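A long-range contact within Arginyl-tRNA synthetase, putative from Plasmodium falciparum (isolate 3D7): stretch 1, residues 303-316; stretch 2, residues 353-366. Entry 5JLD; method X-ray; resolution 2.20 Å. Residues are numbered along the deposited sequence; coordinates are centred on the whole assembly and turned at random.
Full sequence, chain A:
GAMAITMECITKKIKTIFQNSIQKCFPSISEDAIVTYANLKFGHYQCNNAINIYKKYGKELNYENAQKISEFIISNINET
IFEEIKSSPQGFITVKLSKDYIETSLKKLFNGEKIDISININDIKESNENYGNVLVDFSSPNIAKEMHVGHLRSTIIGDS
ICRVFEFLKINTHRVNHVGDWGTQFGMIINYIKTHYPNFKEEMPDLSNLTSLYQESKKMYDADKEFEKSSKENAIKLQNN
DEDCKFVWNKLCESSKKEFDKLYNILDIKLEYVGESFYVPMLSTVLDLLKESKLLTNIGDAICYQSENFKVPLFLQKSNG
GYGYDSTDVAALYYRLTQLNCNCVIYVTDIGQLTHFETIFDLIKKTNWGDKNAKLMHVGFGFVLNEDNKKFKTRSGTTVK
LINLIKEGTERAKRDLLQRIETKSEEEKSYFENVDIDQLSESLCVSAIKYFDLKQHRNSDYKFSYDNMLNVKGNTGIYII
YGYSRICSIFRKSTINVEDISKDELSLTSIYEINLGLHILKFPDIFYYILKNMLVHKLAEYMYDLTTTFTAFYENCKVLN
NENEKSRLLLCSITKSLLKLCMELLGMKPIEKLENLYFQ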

# COMPACT_ATOMS: atom_id res chain seq x y z
N CYS A 303 3.69 -22.57 25.93
CA CYS A 303 3.24 -22.20 24.60
C CYS A 303 1.82 -21.66 24.59
O CYS A 303 1.10 -21.78 25.58
CB CYS A 303 3.32 -23.41 23.67
SG CYS A 303 4.94 -24.17 23.61
N TYR A 304 1.44 -21.06 23.47
CA TYR A 304 0.03 -20.82 23.17
C TYR A 304 -0.43 -21.76 22.07
O TYR A 304 0.06 -21.69 20.94
CB TYR A 304 -0.22 -19.38 22.73
CG TYR A 304 -1.64 -19.15 22.25
CD1 TYR A 304 -2.71 -19.19 23.13
CD2 TYR A 304 -1.90 -18.88 20.91
CE1 TYR A 304 -4.01 -18.99 22.70
CE2 TYR A 304 -3.20 -18.66 20.47
CZ TYR A 304 -4.24 -18.72 21.37
OH TYR A 304 -5.52 -18.52 20.94
N GLN A 305 -1.36 -22.64 22.42
CA GLN A 305 -2.00 -23.50 21.44
C GLN A 305 -3.34 -22.92 21.03
O GLN A 305 -4.28 -22.88 21.82
CB GLN A 305 -2.20 -24.90 22.01
CG GLN A 305 -2.87 -25.85 21.02
CD GLN A 305 -1.99 -26.16 19.82
OE1 GLN A 305 -0.90 -26.74 19.98
NE2 GLN A 305 -2.44 -25.79 18.62
N SER A 306 -3.43 -22.45 19.79
CA SER A 306 -4.71 -22.02 19.28
C SER A 306 -5.59 -23.22 18.95
O SER A 306 -5.09 -24.32 18.65
CB SER A 306 -4.55 -21.14 18.05
OG SER A 306 -5.82 -20.84 17.49
N GLU A 307 -6.89 -23.00 19.05
CA GLU A 307 -7.92 -23.95 18.62
C GLU A 307 -8.01 -23.98 17.10
O GLU A 307 -8.44 -24.98 16.51
CB GLU A 307 -9.26 -23.55 19.22
CG GLU A 307 -9.33 -22.03 19.44
CD GLU A 307 -10.63 -21.57 20.04
OE1 GLU A 307 -11.31 -22.39 20.70
OE2 GLU A 307 -10.96 -20.37 19.87
N ASN A 308 -7.63 -22.87 16.47
CA ASN A 308 -7.81 -22.69 15.04
C ASN A 308 -6.54 -22.87 14.22
O ASN A 308 -6.58 -22.81 12.99
CB ASN A 308 -8.41 -21.31 14.77
CG ASN A 308 -9.77 -21.12 15.41
OD1 ASN A 308 -10.00 -20.15 16.13
ND2 ASN A 308 -10.67 -22.07 15.17
N PHE A 309 -5.41 -23.10 14.88
CA PHE A 309 -4.15 -23.31 14.15
C PHE A 309 -3.37 -24.43 14.81
O PHE A 309 -3.30 -24.51 16.04
CB PHE A 309 -3.32 -22.03 14.11
CG PHE A 309 -4.07 -20.85 13.55
CD1 PHE A 309 -4.12 -20.62 12.19
CD2 PHE A 309 -4.74 -19.97 14.40
CE1 PHE A 309 -4.82 -19.54 11.67
CE2 PHE A 309 -5.44 -18.89 13.89
CZ PHE A 309 -5.48 -18.67 12.53
N LYS A 310 -2.80 -25.32 13.99
CA LYS A 310 -2.11 -26.48 14.53
C LYS A 310 -0.80 -26.08 15.25
O LYS A 310 -0.55 -26.53 16.37
CB LYS A 310 -1.80 -27.50 13.44
N VAL A 311 0.02 -25.25 14.61
CA VAL A 311 1.31 -24.88 15.17
C VAL A 311 1.19 -23.87 16.31
O VAL A 311 0.67 -22.77 16.11
CB VAL A 311 2.25 -24.31 14.09
CG1 VAL A 311 3.59 -23.88 14.71
CG2 VAL A 311 2.47 -25.34 12.98
N PRO A 312 1.65 -24.25 17.51
CA PRO A 312 1.62 -23.34 18.67
C PRO A 312 2.65 -22.21 18.61
O PRO A 312 3.66 -22.32 17.90
CB PRO A 312 1.93 -24.28 19.84
CG PRO A 312 2.80 -25.32 19.23
CD PRO A 312 2.28 -25.54 17.84
N LEU A 313 2.40 -21.13 19.34
CA LEU A 313 3.45 -20.14 19.59
C LEU A 313 4.34 -20.59 20.76
O LEU A 313 3.84 -20.95 21.83
CB LEU A 313 2.85 -18.76 19.89
CG LEU A 313 1.90 -18.24 18.80
CD1 LEU A 313 1.25 -16.90 19.21
CD2 LEU A 313 2.60 -18.11 17.44
N PHE A 314 5.65 -20.59 20.56
CA PHE A 314 6.57 -20.95 21.64
C PHE A 314 7.01 -19.68 22.38
O PHE A 314 7.69 -18.81 21.81
CB PHE A 314 7.75 -21.74 21.08
CG PHE A 314 7.35 -23.06 20.43
CD1 PHE A 314 6.80 -23.08 19.15
CD2 PHE A 314 7.50 -24.26 21.11
CE1 PHE A 314 6.42 -24.27 18.56
CE2 PHE A 314 7.12 -25.47 20.51
CZ PHE A 314 6.58 -25.47 19.24
N LEU A 315 6.58 -19.55 23.63
CA LEU A 315 6.77 -18.30 24.37
C LEU A 315 7.84 -18.42 25.46
O LEU A 315 8.58 -17.47 25.72
CB LEU A 315 5.44 -17.84 24.96
CG LEU A 315 4.38 -17.64 23.85
CD1 LEU A 315 3.04 -17.18 24.41
CD2 LEU A 315 4.88 -16.66 22.82
N GLN A 316 7.93 -19.57 26.11
CA GLN A 316 9.04 -19.80 27.03
C GLN A 316 9.64 -21.17 26.76
O GLN A 316 8.90 -22.14 26.67
CB GLN A 316 8.59 -19.67 28.50
CG GLN A 316 9.69 -20.01 29.53
CD GLN A 316 9.31 -19.60 30.97
OE1 GLN A 316 8.84 -18.49 31.23
NE2 GLN A 316 9.53 -20.52 31.91
N LEU A 353 2.09 -15.83 6.97
CA LEU A 353 0.66 -15.53 7.22
C LEU A 353 0.09 -16.23 8.45
O LEU A 353 -0.38 -15.57 9.38
CB LEU A 353 -0.19 -15.91 6.00
CG LEU A 353 -1.72 -15.88 6.15
CD1 LEU A 353 -2.25 -14.54 6.70
CD2 LEU A 353 -2.41 -16.23 4.81
N THR A 354 0.13 -17.56 8.43
CA THR A 354 -0.38 -18.39 9.51
C THR A 354 0.20 -17.93 10.84
O THR A 354 -0.55 -17.66 11.81
CB THR A 354 -0.05 -19.87 9.25
OG1 THR A 354 -0.46 -20.23 7.92
CG2 THR A 354 -0.72 -20.78 10.26
N HIS A 355 1.52 -17.78 10.86
CA HIS A 355 2.22 -17.32 12.06
C HIS A 355 1.53 -16.07 12.59
O HIS A 355 1.08 -16.06 13.74
CB HIS A 355 3.69 -17.05 11.73
CG HIS A 355 4.44 -16.35 12.82
ND1 HIS A 355 4.94 -17.00 13.93
CD2 HIS A 355 4.77 -15.04 12.97
CE1 HIS A 355 5.55 -16.12 14.71
NE2 HIS A 355 5.47 -14.93 14.14
N PHE A 356 1.34 -15.07 11.73
CA PHE A 356 0.80 -13.81 12.26
C PHE A 356 -0.68 -13.97 12.61
O PHE A 356 -1.16 -13.38 13.59
CB PHE A 356 1.04 -12.63 11.31
CG PHE A 356 2.45 -12.11 11.39
CD1 PHE A 356 2.84 -11.31 12.48
CD2 PHE A 356 3.40 -12.46 10.44
CE1 PHE A 356 4.16 -10.86 12.59
CE2 PHE A 356 4.72 -12.02 10.55
CZ PHE A 356 5.10 -11.21 11.62
N GLU A 357 -1.38 -14.82 11.86
CA GLU A 357 -2.77 -15.06 12.19
C GLU A 357 -2.81 -15.71 13.57
O GLU A 357 -3.63 -15.33 14.42
CB GLU A 357 -3.45 -15.94 11.12
CG GLU A 357 -3.81 -15.15 9.87
CD GLU A 357 -4.78 -15.87 8.96
OE1 GLU A 357 -4.55 -17.06 8.66
OE2 GLU A 357 -5.78 -15.24 8.54
N THR A 358 -1.85 -16.60 13.83
CA THR A 358 -1.81 -17.26 15.14
C THR A 358 -1.51 -16.22 16.23
O THR A 358 -1.99 -16.33 17.35
CB THR A 358 -0.77 -18.39 15.22
OG1 THR A 358 -0.96 -19.32 14.14
CG2 THR A 358 -0.91 -19.14 16.55
N ILE A 359 -0.74 -15.20 15.88
CA ILE A 359 -0.47 -14.17 16.87
C ILE A 359 -1.75 -13.37 17.12
O ILE A 359 -2.09 -13.08 18.28
CB ILE A 359 0.69 -13.26 16.44
CG1 ILE A 359 2.01 -14.02 16.61
CG2 ILE A 359 0.72 -11.97 17.29
CD1 ILE A 359 3.14 -13.49 15.79
N PHE A 360 -2.50 -13.08 16.05
CA PHE A 360 -3.65 -12.18 16.20
C PHE A 360 -4.69 -12.87 17.08
O PHE A 360 -5.23 -12.28 18.02
CB PHE A 360 -4.26 -11.81 14.84
CG PHE A 360 -3.34 -11.02 13.95
CD1 PHE A 360 -2.20 -10.39 14.47
CD2 PHE A 360 -3.61 -10.90 12.59
CE1 PHE A 360 -1.34 -9.67 13.64
CE2 PHE A 360 -2.78 -10.17 11.75
CZ PHE A 360 -1.64 -9.55 12.28
N ASP A 361 -4.92 -14.15 16.77
CA ASP A 361 -5.78 -15.01 17.56
C ASP A 361 -5.42 -14.98 19.06
O ASP A 361 -6.31 -14.97 19.92
CB ASP A 361 -5.73 -16.45 17.02
CG ASP A 361 -6.70 -17.38 17.72
OD1 ASP A 361 -7.92 -17.24 17.51
OD2 ASP A 361 -6.24 -18.25 18.49
N LEU A 362 -4.13 -14.93 19.40
CA LEU A 362 -3.78 -14.86 20.83
C LEU A 362 -4.12 -13.48 21.39
O LEU A 362 -4.71 -13.36 22.48
CB LEU A 362 -2.30 -15.16 21.06
CG LEU A 362 -1.74 -14.82 22.45
CD1 LEU A 362 -2.44 -15.62 23.57
CD2 LEU A 362 -0.22 -15.03 22.50
N ILE A 363 -3.80 -12.45 20.61
CA ILE A 363 -3.88 -11.08 21.11
C ILE A 363 -5.35 -10.68 21.30
O ILE A 363 -5.71 -9.89 22.18
CB ILE A 363 -3.16 -10.10 20.14
CG1 ILE A 363 -1.75 -9.74 20.66
CG2 ILE A 363 -3.97 -8.84 19.93
CD1 ILE A 363 -0.84 -10.92 21.01
N LYS A 364 -6.21 -11.26 20.47
CA LYS A 364 -7.64 -11.00 20.54
C LYS A 364 -8.24 -11.60 21.81
O LYS A 364 -9.31 -11.19 22.26
CB LYS A 364 -8.30 -11.55 19.28
CG LYS A 364 -8.87 -10.50 18.32
CD LYS A 364 -8.19 -9.14 18.41
CE LYS A 364 -8.83 -8.18 17.41
NZ LYS A 364 -8.63 -6.72 17.66
N LYS A 365 -7.55 -12.57 22.41
CA LYS A 365 -8.03 -13.20 23.63
C LYS A 365 -7.56 -12.44 24.87
O LYS A 365 -8.00 -12.74 25.98
CB LYS A 365 -7.58 -14.67 23.71
CG LYS A 365 -8.32 -15.60 22.75
CD LYS A 365 -7.92 -17.06 22.93
CE LYS A 365 -8.56 -17.92 21.83
NZ LYS A 365 -8.08 -19.34 21.86
N THR A 366 -6.67 -11.46 24.70
CA THR A 366 -6.22 -10.64 25.83
C THR A 366 -7.10 -9.41 26.00
O THR A 366 -8.03 -9.19 25.23
CB THR A 366 -4.77 -10.16 25.65
OG1 THR A 366 -4.73 -9.06 24.72
CG2 THR A 366 -3.88 -11.30 25.14

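Contact between a strand-loop-strand segment (residues 303-316) and a helix (beginning at residue 353) of the Plasmodium falciparum arginyl-tRNA synthetase, burying 682 Å² summed over both sides. The two strands of the first stretch are tied by a reciprocal backbone pair, Tyr-304 N to Leu-313 O and Leu-313 N to Tyr-304 O, each 2.9 Å, so these two residues sit side by side and both point their CA-to-CB bonds toward the helix. Strand 313-316 and the helix run at 59° to each other, with axes 10.5 Å apart at closest approach, a gap filled by side chains.

The polar centre is Asp-361. Its OD2 accepts two hydrogen bonds from the other stretch, one from Tyr-304 OH (2.6 Å) and one from Ser-306 OG (2.8 Å). Tyr-304 OH is used in both directions: while donating to Asp-361, it accepts a hydrogen bond from Lys-365 NZ at 2.8 Å. The phenol thus lies between a carboxylate and an ammonium group, both at the edge of its ring, where the hydroxyl can serve them together. Lys-365 NZ and Asp-361 OD2 are themselves 4.0 Å apart, a long salt bridge within the second stretch, so Tyr-304 OH is nearer to each charged atom than they are to each other. A second long salt bridge joins Lys-365 NZ to Glu-307 OE2 at 3.6 Å; Glu-307 is exposed and poorly ordered, and this link is best read as loose. Ser-306 OG also works twice, accepting from Asn-308 N (2.9 Å) as it donates to Asp-361, which couples the turn of the loop to the helix.

Several other polar groups are satisfied within their own stretch, and His-355 NE2 elsewhere in the structure. Gln-305, whose CA-to-CB bond points away from the helix, folds its amide over the loop: NE2 donates to Ser-306 O and Lys-310 O, both at 3.0 Å and nearly linear. Phe-309 O is equally near NE2, at 3.0 Å, but the angle is too poor for a hydrogen bond. On the helix, Thr-358 OG1 donates to Thr-354 O (2.9 Å), one turn back; that oxygen also accepts from Thr-358 N (2.6 Å). With its hydroxyl engaged there, Thr-358 meets Leu-313 through its methyl, CG2 lying 3.7 Å from Leu-313 CG.

Apolar packing accompanies this network. Leu-362 CD1 lies over one face of the Tyr-304 ring, 3.8 Å from the centroid and 18° off the normal, a CH-pi contact that leaves the ring edge free for its polar partners. Leu-362 CD2 reaches Leu-313 CD1 at 4.1 Å, and Leu-313 CD1 also touches Ile-359 CG1 at 4.0 Å. Phe-309, at the closest backbone approach (6.6 Å from its CA to Thr-358 CA), lays one ring face over Thr-358 CA, while Asp-361 CB meets the ring edge, 4.0 Å from Phe-309 CE2.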